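Local coordinates for protein flavin-dependent monooxygenase, oxygenase subunit HsaA (Rhodococcus sp., PDB 2RFQ) that hydroxylates the phenolic ring of the secosteroid 3-HSA with reduced flavin and dioxygen, as the oxygenase component of a two-component monooxygenase in cholesterol breakdown, at residues A[346-349]-A[354-357]; A[277-282]-A[341-346]; A[246-251]-A[360-365]; A[254-259]-A[281-286]; A[21-26]-A[73-78]. All blocks are in the same frame, centred on the assembly; numbering follows the deposited sequence.

Contact 1: A[346-349]-A[354-357]; sequences ATAL and PLQR. With 1PS (3-pyridinium-1-ylpropane-1-sulfonate), chain E.
Ala348 meets the helix that opens at Pro354 with both its methyl group and its carbonyl. Its CB points toward that helix and rests 4.2 Å from CD2 of Leu355. Its O lies 3.3 Å from CB of Gln356, with CG close behind. A small residue suits this place because the CA atoms of Ala348 and Gln356 are 6.0 Å apart. Water 1 joins the two backbones: it donates to Ala348 O at 2.7 Å and accepts from Gln356 N at 2.8 Å. One residue earlier, Leu355 N donates a hydrogen bond to the sulfonate atom O3 of 1PS at 3.0 Å, with a bent N-H...O angle of 145°. Thus two amides of the first helical turn are satisfied, and the helix start would be expected to suit an anion. Leu355 has CG anti to its backbone N (chi1 178°), which puts CD2 against Ala348 and near sulfonate O1. Gln356 instead places CG between N and the carbonyl carbon (chi1 54°), and its bent chain lets NE2 reach Thr353 O while OE1 accepts from Arg360 NE. At the other end of the ligand, Thr347 OG1 lies 3.2 Å from C1, beside the pyridinium nitrogen. Ala346 and Thr347 probably also contribute to the FMN site. The turn and the helix start sit on Phe341 near the end of helix 316-344, Leu355 reaches Ala252 and His256 on helix 233-266, and Gln356 packs on Val185 of the second subunit.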
# COMPACT_ATOMS: atom_id res chain seq x y z
N ALA A 346 17.73 -13.74 -0.90
CA ALA A 346 18.98 -14.04 -0.21
C ALA A 346 20.24 -13.54 -0.92
O ALA A 346 21.17 -13.03 -0.28
CB ALA A 346 19.08 -15.55 0.07
N THR A 347 20.28 -13.67 -2.25
CA THR A 347 21.44 -13.25 -3.01
C THR A 347 21.78 -11.76 -2.79
O THR A 347 22.98 -11.40 -2.75
CB THR A 347 21.28 -13.59 -4.52
OG1 THR A 347 22.55 -13.46 -5.16
CG2 THR A 347 20.21 -12.73 -5.21
N ALA A 348 20.74 -10.94 -2.59
CA ALA A 348 20.91 -9.49 -2.45
C ALA A 348 21.50 -9.09 -1.10
O ALA A 348 21.90 -7.94 -0.91
CB ALA A 348 19.58 -8.75 -2.71
N LEU A 349 21.59 -10.02 -0.14
CA LEU A 349 22.14 -9.64 1.16
C LEU A 349 23.66 -9.49 1.20
O LEU A 349 24.22 -8.92 2.14
CB LEU A 349 21.74 -10.63 2.28
CG LEU A 349 20.25 -10.83 2.49
CD1 LEU A 349 20.09 -11.78 3.68
CD2 LEU A 349 19.51 -9.49 2.70
N PRO A 354 25.76 -4.48 -5.57
CA PRO A 354 25.10 -3.20 -5.84
C PRO A 354 23.69 -2.98 -5.26
O PRO A 354 23.40 -1.89 -4.77
CB PRO A 354 25.07 -3.11 -7.38
CG PRO A 354 26.15 -4.04 -7.85
CD PRO A 354 26.17 -5.16 -6.81
N LEU A 355 22.82 -3.99 -5.28
CA LEU A 355 21.42 -3.69 -4.99
C LEU A 355 21.21 -3.29 -3.52
O LEU A 355 20.46 -2.31 -3.24
CB LEU A 355 20.52 -4.84 -5.42
CG LEU A 355 19.03 -4.73 -5.16
CD1 LEU A 355 18.40 -3.53 -5.88
CD2 LEU A 355 18.35 -6.04 -5.64
N GLN A 356 21.83 -4.03 -2.59
CA GLN A 356 21.71 -3.67 -1.17
C GLN A 356 22.30 -2.27 -0.90
O GLN A 356 21.85 -1.57 0.00
CB GLN A 356 22.32 -4.72 -0.23
CG GLN A 356 23.77 -5.06 -0.54
CD GLN A 356 24.78 -4.15 0.18
OE1 GLN A 356 24.56 -3.73 1.32
NE2 GLN A 356 25.94 -3.90 -0.47
N ARG A 357 23.33 -1.90 -1.68
CA ARG A 357 23.92 -0.55 -1.54
C ARG A 357 22.95 0.53 -2.00
O ARG A 357 22.77 1.53 -1.30
CB ARG A 357 25.24 -0.45 -2.31
CG ARG A 357 26.06 0.76 -1.86
CD ARG A 357 27.28 0.92 -2.72
NE ARG A 357 28.18 -0.21 -2.57
CZ ARG A 357 28.42 -1.12 -3.51
NH1 ARG A 357 27.84 -1.03 -4.70
NH2 ARG A 357 29.26 -2.12 -3.25
N1 1PS E . 25.07 -11.18 -6.14
C1 1PS E . 25.28 -11.73 -4.92
C2 1PS E . 26.53 -12.23 -4.57
C3 1PS E . 26.07 -11.10 -7.05
C4 1PS E . 27.35 -11.60 -6.75
C5 1PS E . 27.58 -12.16 -5.49
C6 1PS E . 23.74 -10.66 -6.51
C7 1PS E . 23.40 -9.38 -5.73
C8 1PS E . 22.10 -8.76 -6.24
S1 1PS E . 22.36 -7.64 -7.47
O1 1PS E . 21.01 -7.35 -8.01
O2 1PS E . 23.21 -8.21 -8.56
O3 1PS E . 23.09 -6.46 -6.90
O HOH W 1 22.57 -6.70 -3.23

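Contact 2: A[277-282]-A[341-346]; sequences PFAKVR and FESSGA
Ala279 and Arg282, nearly one turn apart on helix 277-309, both lean on Ser343 close to the end of helix 316-344; the two helices belong to the C-terminal helical bundle of the acyl-CoA dehydrogenase fold. Before them, the ring end of Phe278 leads away, and it meets the ring of Phe278 of the fourth subunit with planes at about 55°. Ala279 is small enough to bring its backbone near the serine, and its CA and CB are each 3.9 Å from Ser343 OG. Its own N is bonded to Asp276 OD2. Lys280 points away, and NZ is hydrogen-bonded to Thr382 OG1 of the third subunit. Val281 puts its CB 4.2 Å above one face of the Arg282 guanidinium, offset toward the rim. Arg282 itself touches across the contact only with the start of its chain, CB lying 4.4 Å from Ser343 CB, while its charged end leads away to Glu285. Two residues after Ser343, helix 316-344 gives way at Gly345, whose positive phi of 71° is easily adopted without a side chain; Ala346, just beyond, probably lies at the FMN site. Serine suits position 343 because, with OG anti to the backbone N (chi1 -172°), its short polar arm reaches toward helix 277-309. There OG is hydrogen-bonded at 2.7 Å to water 2, and this water donates to Ala279 O at 2.8 Å.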
# COMPACT_ATOMS: atom_id res chain seq x y z
N PRO A 277 5.83 -15.55 -11.91
CA PRO A 277 5.12 -14.37 -12.36
C PRO A 277 5.22 -13.24 -11.34
O PRO A 277 5.08 -12.08 -11.71
CB PRO A 277 3.67 -14.84 -12.51
CG PRO A 277 3.54 -15.99 -11.56
CD PRO A 277 4.91 -16.65 -11.53
N PHE A 278 5.42 -13.56 -10.06
CA PHE A 278 5.52 -12.49 -9.07
C PHE A 278 6.78 -11.65 -9.24
O PHE A 278 6.72 -10.43 -9.10
CB PHE A 278 5.39 -13.05 -7.66
CG PHE A 278 4.07 -13.73 -7.43
CD1 PHE A 278 2.92 -12.99 -7.20
CD2 PHE A 278 3.97 -15.13 -7.49
CE1 PHE A 278 1.67 -13.63 -7.01
CE2 PHE A 278 2.73 -15.77 -7.31
CZ PHE A 278 1.59 -15.02 -7.07
N ALA A 279 7.90 -12.29 -9.56
CA ALA A 279 9.13 -11.53 -9.79
C ALA A 279 8.93 -10.61 -11.00
O ALA A 279 9.38 -9.45 -11.00
CB ALA A 279 10.32 -12.46 -10.00
N LYS A 280 8.23 -11.12 -12.01
CA LYS A 280 7.94 -10.32 -13.21
C LYS A 280 7.07 -9.13 -12.85
O LYS A 280 7.31 -7.99 -13.32
CB LYS A 280 7.26 -11.18 -14.27
CG LYS A 280 8.19 -12.25 -14.81
CD LYS A 280 7.46 -13.18 -15.78
CE LYS A 280 8.42 -14.20 -16.37
NZ LYS A 280 7.65 -15.11 -17.29
N VAL A 281 6.05 -9.35 -12.01
CA VAL A 281 5.18 -8.24 -11.62
C VAL A 281 5.96 -7.15 -10.84
O VAL A 281 5.78 -5.95 -11.05
CB VAL A 281 3.97 -8.74 -10.80
CG1 VAL A 281 3.26 -7.57 -10.10
CG2 VAL A 281 3.04 -9.53 -11.73
N ARG A 282 6.84 -7.58 -9.94
CA ARG A 282 7.60 -6.58 -9.17
C ARG A 282 8.46 -5.74 -10.09
O ARG A 282 8.58 -4.53 -9.88
CB ARG A 282 8.46 -7.24 -8.10
CG ARG A 282 7.65 -8.09 -7.10
CD ARG A 282 6.78 -7.25 -6.11
NE ARG A 282 5.41 -6.97 -6.56
CZ ARG A 282 4.39 -7.82 -6.50
NH1 ARG A 282 3.18 -7.43 -6.91
NH2 ARG A 282 4.56 -9.06 -6.05
N PHE A 341 14.69 -5.16 -4.10
CA PHE A 341 15.56 -5.76 -3.09
C PHE A 341 14.84 -6.94 -2.44
O PHE A 341 15.41 -8.03 -2.27
CB PHE A 341 15.94 -4.67 -2.07
CG PHE A 341 16.75 -5.16 -0.90
CD1 PHE A 341 17.99 -5.74 -1.09
CD2 PHE A 341 16.25 -5.04 0.40
CE1 PHE A 341 18.75 -6.19 0.02
CE2 PHE A 341 17.01 -5.48 1.51
CZ PHE A 341 18.26 -6.07 1.30
N GLU A 342 13.56 -6.75 -2.10
CA GLU A 342 12.74 -7.82 -1.51
C GLU A 342 12.64 -9.01 -2.48
O GLU A 342 12.79 -10.16 -2.09
CB GLU A 342 11.35 -7.34 -1.14
CG GLU A 342 10.50 -8.44 -0.45
CD GLU A 342 9.04 -8.02 -0.17
OE1 GLU A 342 8.55 -7.04 -0.77
OE2 GLU A 342 8.36 -8.70 0.61
N SER A 343 12.34 -8.73 -3.74
CA SER A 343 12.23 -9.81 -4.75
C SER A 343 13.53 -10.62 -4.91
O SER A 343 13.52 -11.86 -5.03
CB SER A 343 11.85 -9.21 -6.09
OG SER A 343 11.57 -10.23 -7.03
N SER A 344 14.65 -9.91 -4.91
CA SER A 344 15.94 -10.55 -5.11
C SER A 344 16.26 -11.58 -4.02
O SER A 344 16.89 -12.60 -4.28
CB SER A 344 17.02 -9.49 -5.20
OG SER A 344 18.25 -10.09 -5.49
N GLY A 345 15.86 -11.28 -2.79
CA GLY A 345 15.98 -12.24 -1.69
C GLY A 345 17.41 -12.48 -1.23
O GLY A 345 18.20 -11.56 -1.15
N ALA A 346 17.73 -13.74 -0.90
CA ALA A 346 18.98 -14.04 -0.21
C ALA A 346 20.24 -13.54 -0.92
O ALA A 346 21.17 -13.03 -0.28
CB ALA A 346 19.08 -15.55 0.07
O HOH W 2 11.71 -9.07 -9.48

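Contact 3: A[246-251]-A[360-365]; sequences VGMAYG and RDAHAG
Met248, present as selenomethionine, reaches from helix 233-266 to helix 354-365 and crosses the side chain of Asp361 at about a right angle, a pairing within the all-helical C-terminal domain of an acyl-CoA dehydrogenase-like fold. Met248 has CG anti to the carbonyl carbon (chi1 -72°), and with an anti chi2 the chain carries the selenium straight out to the base of Asp361, 3.7 Å from its CB, rather than against the carboxylate. The turn at chi3 (-138°) swings only the terminal CE. Ala362 offers its methyl group on the same helix, with CB 4.4 Å from SE; its smallness suits helices whose CA atoms, at Met248 and Ala362, approach to 6.8 Å. Methionine fits here because a long apolar chain can lie against the CB of a polar residue whose carboxylate is bonded to another partner. The acid is buried, and its OD1 accepts from the backbone N of Leu187, a residue whose side chain also packs on Met248. Close to Met248 on the same chain is Trp84, which probably binds FMN, and this places the contact close to the probable flavin site. The selenium also comes within 3.7 Å of the backbone N of Ala362.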
# COMPACT_ATOMS: atom_id res chain seq x y z
N VAL A 246 16.13 9.11 -7.53
CA VAL A 246 15.58 8.53 -8.76
C VAL A 246 16.67 7.77 -9.56
O VAL A 246 16.46 6.63 -9.98
CB VAL A 246 14.85 9.59 -9.61
CG1 VAL A 246 14.38 8.99 -10.94
CG2 VAL A 246 13.66 10.14 -8.80
N GLY A 247 17.83 8.40 -9.76
CA GLY A 247 18.95 7.74 -10.45
C GLY A 247 19.38 6.43 -9.77
O GLY A 247 19.65 5.44 -10.45
N MSE A 248 19.44 6.44 -8.44
CA MSE A 248 19.74 5.22 -7.67
C MSE A 248 18.74 4.12 -8.02
O MSE A 248 19.12 2.94 -8.16
CB MSE A 248 19.75 5.52 -6.16
CG MSE A 248 20.97 6.33 -5.76
SE MSE A 248 20.72 6.77 -3.85
CE MSE A 248 21.33 8.66 -3.87
N ALA A 249 17.47 4.50 -8.22
CA ALA A 249 16.43 3.52 -8.53
C ALA A 249 16.66 2.93 -9.93
O ALA A 249 16.50 1.71 -10.14
CB ALA A 249 15.03 4.17 -8.38
N TYR A 250 17.05 3.78 -10.89
CA TYR A 250 17.40 3.27 -12.23
C TYR A 250 18.54 2.25 -12.14
O TYR A 250 18.50 1.16 -12.76
CB TYR A 250 17.79 4.40 -13.18
CG TYR A 250 16.61 5.09 -13.84
CD1 TYR A 250 16.00 6.17 -13.23
CD2 TYR A 250 16.08 4.62 -15.04
CE1 TYR A 250 14.92 6.85 -13.84
CE2 TYR A 250 14.98 5.27 -15.65
CZ TYR A 250 14.41 6.38 -15.02
OH TYR A 250 13.34 7.03 -15.59
N GLY A 251 19.55 2.58 -11.33
CA GLY A 251 20.73 1.72 -11.19
C GLY A 251 20.35 0.40 -10.54
O GLY A 251 20.79 -0.67 -10.99
N ARG A 360 20.29 0.86 0.78
CA ARG A 360 20.70 1.67 1.94
C ARG A 360 20.89 3.12 1.58
O ARG A 360 20.49 4.03 2.33
CB ARG A 360 21.98 1.11 2.53
CG ARG A 360 21.73 -0.23 3.26
CD ARG A 360 23.03 -0.77 3.87
NE ARG A 360 24.00 -1.20 2.85
CZ ARG A 360 25.07 -0.50 2.46
NH1 ARG A 360 25.36 0.69 3.00
NH2 ARG A 360 25.87 -1.00 1.53
N ASP A 361 21.49 3.35 0.41
CA ASP A 361 21.74 4.72 -0.06
C ASP A 361 20.45 5.55 -0.24
O ASP A 361 20.40 6.72 0.16
CB ASP A 361 22.53 4.68 -1.37
CG ASP A 361 24.00 4.33 -1.18
OD1 ASP A 361 24.49 4.21 -0.04
OD2 ASP A 361 24.69 4.12 -2.21
N ALA A 362 19.44 4.94 -0.86
CA ALA A 362 18.15 5.64 -1.10
C ALA A 362 17.48 5.93 0.22
O ALA A 362 16.95 7.03 0.44
CB ALA A 362 17.24 4.81 -2.02
N HIS A 363 17.53 4.97 1.15
CA HIS A 363 16.89 5.21 2.45
C HIS A 363 17.62 6.28 3.26
O HIS A 363 17.00 7.01 4.05
CB HIS A 363 16.75 3.89 3.22
CG HIS A 363 15.60 3.07 2.75
ND1 HIS A 363 14.31 3.26 3.21
CD2 HIS A 363 15.53 2.10 1.81
CE1 HIS A 363 13.50 2.42 2.59
NE2 HIS A 363 14.22 1.71 1.73
N ALA A 364 18.91 6.44 2.99
CA ALA A 364 19.65 7.49 3.66
C ALA A 364 19.29 8.83 3.05
O ALA A 364 19.07 9.81 3.78
CB ALA A 364 21.15 7.24 3.60
N GLY A 365 19.23 8.89 1.72
CA GLY A 365 18.89 10.15 1.02
C GLY A 365 17.50 10.64 1.43
O GLY A 365 17.23 11.84 1.48

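Contact 4: A[254-259]-A[281-286]; sequences DAHVEH and VRIAEA. With 1PS (3-pyridinium-1-ylpropane-1-sulfonate), chain E.
Ile283 brings its CG1 to the edge of the His256 ring, in the plane of the imidazole and 3.7 Å from CD2. Its end methyl CD1 lies 3.8 Å from NE2 of the same ring. Next to His256 on helix 233-266, Val257 CG2 packs 4.1 Å from Ile283 CG1, giving the isoleucine an aliphatic neighbour beside the imidazole edge. A branched aliphatic chain suits the spot, since it can meet a ring edge and a methyl at once. His256 holds its ring there with CG anti to the backbone N (chi1 176°), and the ring also rests on Leu340 and Ser344 of helix 316-344. These residues join helices 233-266 and 277-309, consecutive helices of the bundle in the acyl-CoA dehydrogenase fold, which run in broadly opposite directions here. Farther along the first of them, His259 faces the bound 1PS, whose C6 lies 3.6 Å above the imidazole plane, offset toward the rim. Replacing His259 with an alanine would remove this flat surface, and the ligand's C6 and adjoining pyridinium end would probably be freer to turn. On the second helix, Arg282 grips Glu285 side-on, NE to OE1 at 2.6 Å and NH1 to OE2 at 3.1 Å. Both N-H bonds are nearly straight (175° at NE) and lie in the guanidinium plane, though they meet the carboxylate from above its own plane. Ile283 is further covered by Phe385 of the third subunit.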
# COMPACT_ATOMS: atom_id res chain seq x y z
N ASP A 254 18.38 -1.72 -13.10
CA ASP A 254 19.23 -2.33 -14.13
C ASP A 254 20.06 -3.46 -13.53
O ASP A 254 20.21 -4.51 -14.17
CB ASP A 254 20.13 -1.26 -14.74
CG ASP A 254 19.38 -0.30 -15.65
OD1 ASP A 254 18.24 -0.59 -16.10
OD2 ASP A 254 19.97 0.77 -15.92
N ALA A 255 20.59 -3.26 -12.32
CA ALA A 255 21.43 -4.29 -11.67
C ALA A 255 20.58 -5.53 -11.43
O ALA A 255 20.98 -6.66 -11.76
CB ALA A 255 22.03 -3.76 -10.33
N HIS A 256 19.37 -5.31 -10.91
CA HIS A 256 18.45 -6.41 -10.61
C HIS A 256 18.04 -7.16 -11.86
O HIS A 256 18.15 -8.40 -11.91
CB HIS A 256 17.20 -5.86 -9.90
CG HIS A 256 16.15 -6.89 -9.63
ND1 HIS A 256 16.27 -7.84 -8.64
CD2 HIS A 256 14.94 -7.12 -10.22
CE1 HIS A 256 15.19 -8.60 -8.62
NE2 HIS A 256 14.36 -8.17 -9.57
N VAL A 257 17.62 -6.44 -12.89
CA VAL A 257 17.20 -7.12 -14.13
C VAL A 257 18.36 -7.85 -14.83
O VAL A 257 18.16 -8.96 -15.34
CB VAL A 257 16.45 -6.16 -15.08
CG1 VAL A 257 16.17 -6.81 -16.47
CG2 VAL A 257 15.16 -5.70 -14.42
N GLU A 258 19.56 -7.27 -14.81
CA GLU A 258 20.73 -7.95 -15.38
C GLU A 258 21.01 -9.26 -14.65
O GLU A 258 21.14 -10.32 -15.29
CB GLU A 258 21.97 -7.06 -15.33
CG GLU A 258 23.26 -7.77 -15.79
CD GLU A 258 24.43 -6.82 -15.79
OE1 GLU A 258 24.96 -6.52 -14.70
OE2 GLU A 258 24.80 -6.36 -16.88
N HIS A 259 21.04 -9.21 -13.32
CA HIS A 259 21.33 -10.40 -12.54
C HIS A 259 20.22 -11.45 -12.68
O HIS A 259 20.49 -12.63 -12.95
CB HIS A 259 21.55 -10.05 -11.08
CG HIS A 259 21.90 -11.23 -10.24
ND1 HIS A 259 23.18 -11.74 -10.19
CD2 HIS A 259 21.15 -12.03 -9.45
CE1 HIS A 259 23.21 -12.79 -9.39
NE2 HIS A 259 21.98 -12.99 -8.93
N VAL A 281 6.05 -9.35 -12.01
CA VAL A 281 5.18 -8.24 -11.62
C VAL A 281 5.96 -7.15 -10.84
O VAL A 281 5.78 -5.95 -11.05
CB VAL A 281 3.97 -8.74 -10.80
CG1 VAL A 281 3.26 -7.57 -10.10
CG2 VAL A 281 3.04 -9.53 -11.73
N ARG A 282 6.84 -7.58 -9.94
CA ARG A 282 7.60 -6.58 -9.17
C ARG A 282 8.46 -5.74 -10.09
O ARG A 282 8.58 -4.53 -9.88
CB ARG A 282 8.46 -7.24 -8.10
CG ARG A 282 7.65 -8.09 -7.10
CD ARG A 282 6.78 -7.25 -6.11
NE ARG A 282 5.41 -6.97 -6.56
CZ ARG A 282 4.39 -7.82 -6.50
NH1 ARG A 282 3.18 -7.43 -6.91
NH2 ARG A 282 4.56 -9.06 -6.05
N ILE A 283 9.06 -6.37 -11.10
CA ILE A 283 9.83 -5.64 -12.13
C ILE A 283 8.96 -4.64 -12.90
O ILE A 283 9.40 -3.50 -13.17
CB ILE A 283 10.57 -6.64 -13.05
CG1 ILE A 283 11.90 -7.03 -12.37
CG2 ILE A 283 10.83 -6.09 -14.46
CD1 ILE A 283 12.43 -8.40 -12.86
N ALA A 284 7.73 -5.03 -13.25
CA ALA A 284 6.82 -4.14 -13.96
C ALA A 284 6.44 -2.96 -13.07
O ALA A 284 6.46 -1.80 -13.51
CB ALA A 284 5.57 -4.89 -14.42
N GLU A 285 6.08 -3.24 -11.82
CA GLU A 285 5.70 -2.17 -10.89
C GLU A 285 6.84 -1.17 -10.69
O GLU A 285 6.65 0.05 -10.80
CB GLU A 285 5.30 -2.75 -9.53
CG GLU A 285 4.03 -3.60 -9.60
CD GLU A 285 3.81 -4.33 -8.28
OE1 GLU A 285 4.81 -4.63 -7.59
OE2 GLU A 285 2.63 -4.57 -7.95
N ALA A 286 8.03 -1.70 -10.41
CA ALA A 286 9.19 -0.86 -10.13
C ALA A 286 9.57 -0.01 -11.32
O ALA A 286 9.74 1.21 -11.18
CB ALA A 286 10.37 -1.72 -9.69
N1 1PS E . 25.07 -11.18 -6.14
C1 1PS E . 25.28 -11.73 -4.92
C2 1PS E . 26.53 -12.23 -4.57
C3 1PS E . 26.07 -11.10 -7.05
C4 1PS E . 27.35 -11.60 -6.75
C5 1PS E . 27.58 -12.16 -5.49
C6 1PS E . 23.74 -10.66 -6.51
C7 1PS E . 23.40 -9.38 -5.73
C8 1PS E . 22.10 -8.76 -6.24
S1 1PS E . 22.36 -7.64 -7.47
O1 1PS E . 21.01 -7.35 -8.01
O2 1PS E . 23.21 -8.21 -8.56
O3 1PS E . 23.09 -6.46 -6.90

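Contact 5: A[21-26]-A[73-78]; sequences PTLRER and RKIASA
Leu23 and Ala78 make the apolar centre of this contact, CB of the leucine lying 3.9 Å from CB of the alanine. The leucine reaches onward to Ile75, the two chains passing at a slant. With CG anti to the carbonyl carbon (chi1 -57°), Leu23 brings CD1 against Ile75 CG2 at 4.0 Å. Alanine suits position 78 because the backbones come very near, the CA atoms of Arg24 and Ala78 being 4.9 Å apart. The aliphatic part of Arg24 adds to the packing, its CG 3.7 Å from Ala78 CB. All of this joins helix 11-25 to helix 65-76 and the turn that follows it, in the N-terminal helical domain of the acyl-CoA dehydrogenase fold, with Ile75 also held against Thr82 and Ser86 of helix 80-96. Polar contact between the two segments is carried by water. The extended chain of Arg24 delivers the guanidinium so that two waters lie at its edge, in plane: water 3 accepts from NH1 at 2.7 Å and donates to Ser77 OG at 2.8 Å, while water 4 accepts from NE at 2.6 Å and donates to Ser77 O. Serine serves here because its hydroxyl can do two jobs, accepting from water 3 and donating to Lys74 O at 2.6 Å. The charged end of Lys74 forms salt bridges with Asp17 and Asp8.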
# COMPACT_ATOMS: atom_id res chain seq x y z
N PRO A 21 31.26 3.01 -16.02
CA PRO A 21 31.85 1.75 -15.53
C PRO A 21 32.89 1.97 -14.43
O PRO A 21 32.96 1.17 -13.50
CB PRO A 21 32.50 1.15 -16.80
CG PRO A 21 31.68 1.74 -17.92
CD PRO A 21 31.44 3.16 -17.48
N THR A 22 33.67 3.04 -14.53
CA THR A 22 34.65 3.38 -13.50
C THR A 22 33.94 3.64 -12.19
O THR A 22 34.32 3.10 -11.15
CB THR A 22 35.50 4.60 -13.93
OG1 THR A 22 36.27 4.23 -15.08
CG2 THR A 22 36.46 5.02 -12.83
N LEU A 23 32.90 4.46 -12.24
CA LEU A 23 32.11 4.77 -11.04
C LEU A 23 31.51 3.51 -10.39
O LEU A 23 31.56 3.37 -9.16
CB LEU A 23 31.02 5.81 -11.35
CG LEU A 23 31.54 7.12 -11.93
CD1 LEU A 23 30.38 8.12 -12.06
CD2 LEU A 23 32.68 7.73 -11.08
N ARG A 24 30.96 2.60 -11.20
CA ARG A 24 30.40 1.35 -10.67
C ARG A 24 31.48 0.52 -10.01
O ARG A 24 31.28 0.00 -8.93
CB ARG A 24 29.75 0.51 -11.76
CG ARG A 24 28.52 1.10 -12.35
CD ARG A 24 27.75 0.06 -13.20
NE ARG A 24 26.86 0.83 -14.06
CZ ARG A 24 27.12 1.16 -15.32
NH1 ARG A 24 26.26 1.93 -15.98
NH2 ARG A 24 28.23 0.71 -15.92
N GLU A 25 32.62 0.37 -10.69
CA GLU A 25 33.71 -0.45 -10.17
C GLU A 25 34.22 0.06 -8.83
O GLU A 25 34.64 -0.72 -7.98
CB GLU A 25 34.85 -0.53 -11.17
CG GLU A 25 34.51 -1.32 -12.40
CD GLU A 25 35.58 -1.28 -13.46
OE1 GLU A 25 36.45 -0.39 -13.41
OE2 GLU A 25 35.54 -2.13 -14.37
N ARG A 26 34.14 1.38 -8.63
CA ARG A 26 34.66 1.99 -7.42
C ARG A 26 33.64 2.10 -6.31
O ARG A 26 33.97 2.60 -5.22
CB ARG A 26 35.17 3.41 -7.73
CG ARG A 26 36.32 3.46 -8.70
CD ARG A 26 36.81 4.87 -8.75
NE ARG A 26 38.10 4.92 -9.43
CZ ARG A 26 38.54 5.96 -10.14
NH1 ARG A 26 37.81 7.06 -10.24
NH2 ARG A 26 39.72 5.90 -10.72
N ARG A 73 20.97 12.08 -12.67
CA ARG A 73 20.31 10.78 -12.74
C ARG A 73 21.28 9.71 -13.23
O ARG A 73 21.38 8.62 -12.64
CB ARG A 73 19.09 10.82 -13.65
CG ARG A 73 18.32 9.53 -13.65
CD ARG A 73 17.18 9.61 -14.61
NE ARG A 73 17.66 9.40 -15.97
CZ ARG A 73 16.87 9.07 -17.00
NH1 ARG A 73 15.54 8.92 -16.84
NH2 ARG A 73 17.40 8.91 -18.21
N LYS A 74 22.01 10.03 -14.31
CA LYS A 74 22.99 9.09 -14.87
C LYS A 74 24.09 8.74 -13.86
O LYS A 74 24.38 7.56 -13.64
CB LYS A 74 23.60 9.71 -16.14
CG LYS A 74 24.55 8.81 -16.87
CD LYS A 74 25.22 9.52 -18.06
CE LYS A 74 24.22 9.92 -19.12
NZ LYS A 74 23.64 8.74 -19.85
N ILE A 75 24.72 9.76 -13.28
CA ILE A 75 25.81 9.49 -12.31
C ILE A 75 25.32 8.63 -11.16
O ILE A 75 25.97 7.63 -10.78
CB ILE A 75 26.42 10.79 -11.77
CG1 ILE A 75 26.99 11.63 -12.92
CG2 ILE A 75 27.50 10.49 -10.71
CD1 ILE A 75 27.23 13.09 -12.50
N ALA A 76 24.18 9.01 -10.59
CA ALA A 76 23.63 8.29 -9.43
C ALA A 76 23.25 6.85 -9.74
O ALA A 76 23.19 6.03 -8.82
CB ALA A 76 22.42 9.05 -8.89
N SER A 77 22.95 6.54 -11.01
CA SER A 77 22.63 5.17 -11.41
C SER A 77 23.85 4.23 -11.34
O SER A 77 23.69 3.00 -11.40
CB SER A 77 22.01 5.15 -12.80
OG SER A 77 22.97 5.36 -13.82
N ALA A 78 25.04 4.83 -11.34
CA ALA A 78 26.32 4.08 -11.20
C ALA A 78 26.82 4.00 -9.76
O ALA A 78 27.31 2.96 -9.32
CB ALA A 78 27.39 4.66 -12.09
O HOH W 3 24.00 3.14 -15.20
O HOH W 4 24.72 0.95 -12.51

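Overall arrangement
Contact 5 comes first along the chain, in the N-terminal helical domain; the other four lie in the C-terminal bundle. Contact 3 closes a long loop, from helix 233-266 to helix 354-365, and contacts 4, 2 and 1 are nested within it. Contacts 2 and 4 share Val281 and Arg282, their centres about 8 Å apart, and contacts 1 and 2 share Ala346. Contact 1 touches both 2 and 4, and contacts 1 and 4 both supply residues of the 1PS pocket. Contact 5 touches contact 3, about 12 Å away between centres, so the two domains meet near the probable flavin site. Contacts 1, 2 and 3 also touch the second subunit, tying the site to the tetramer.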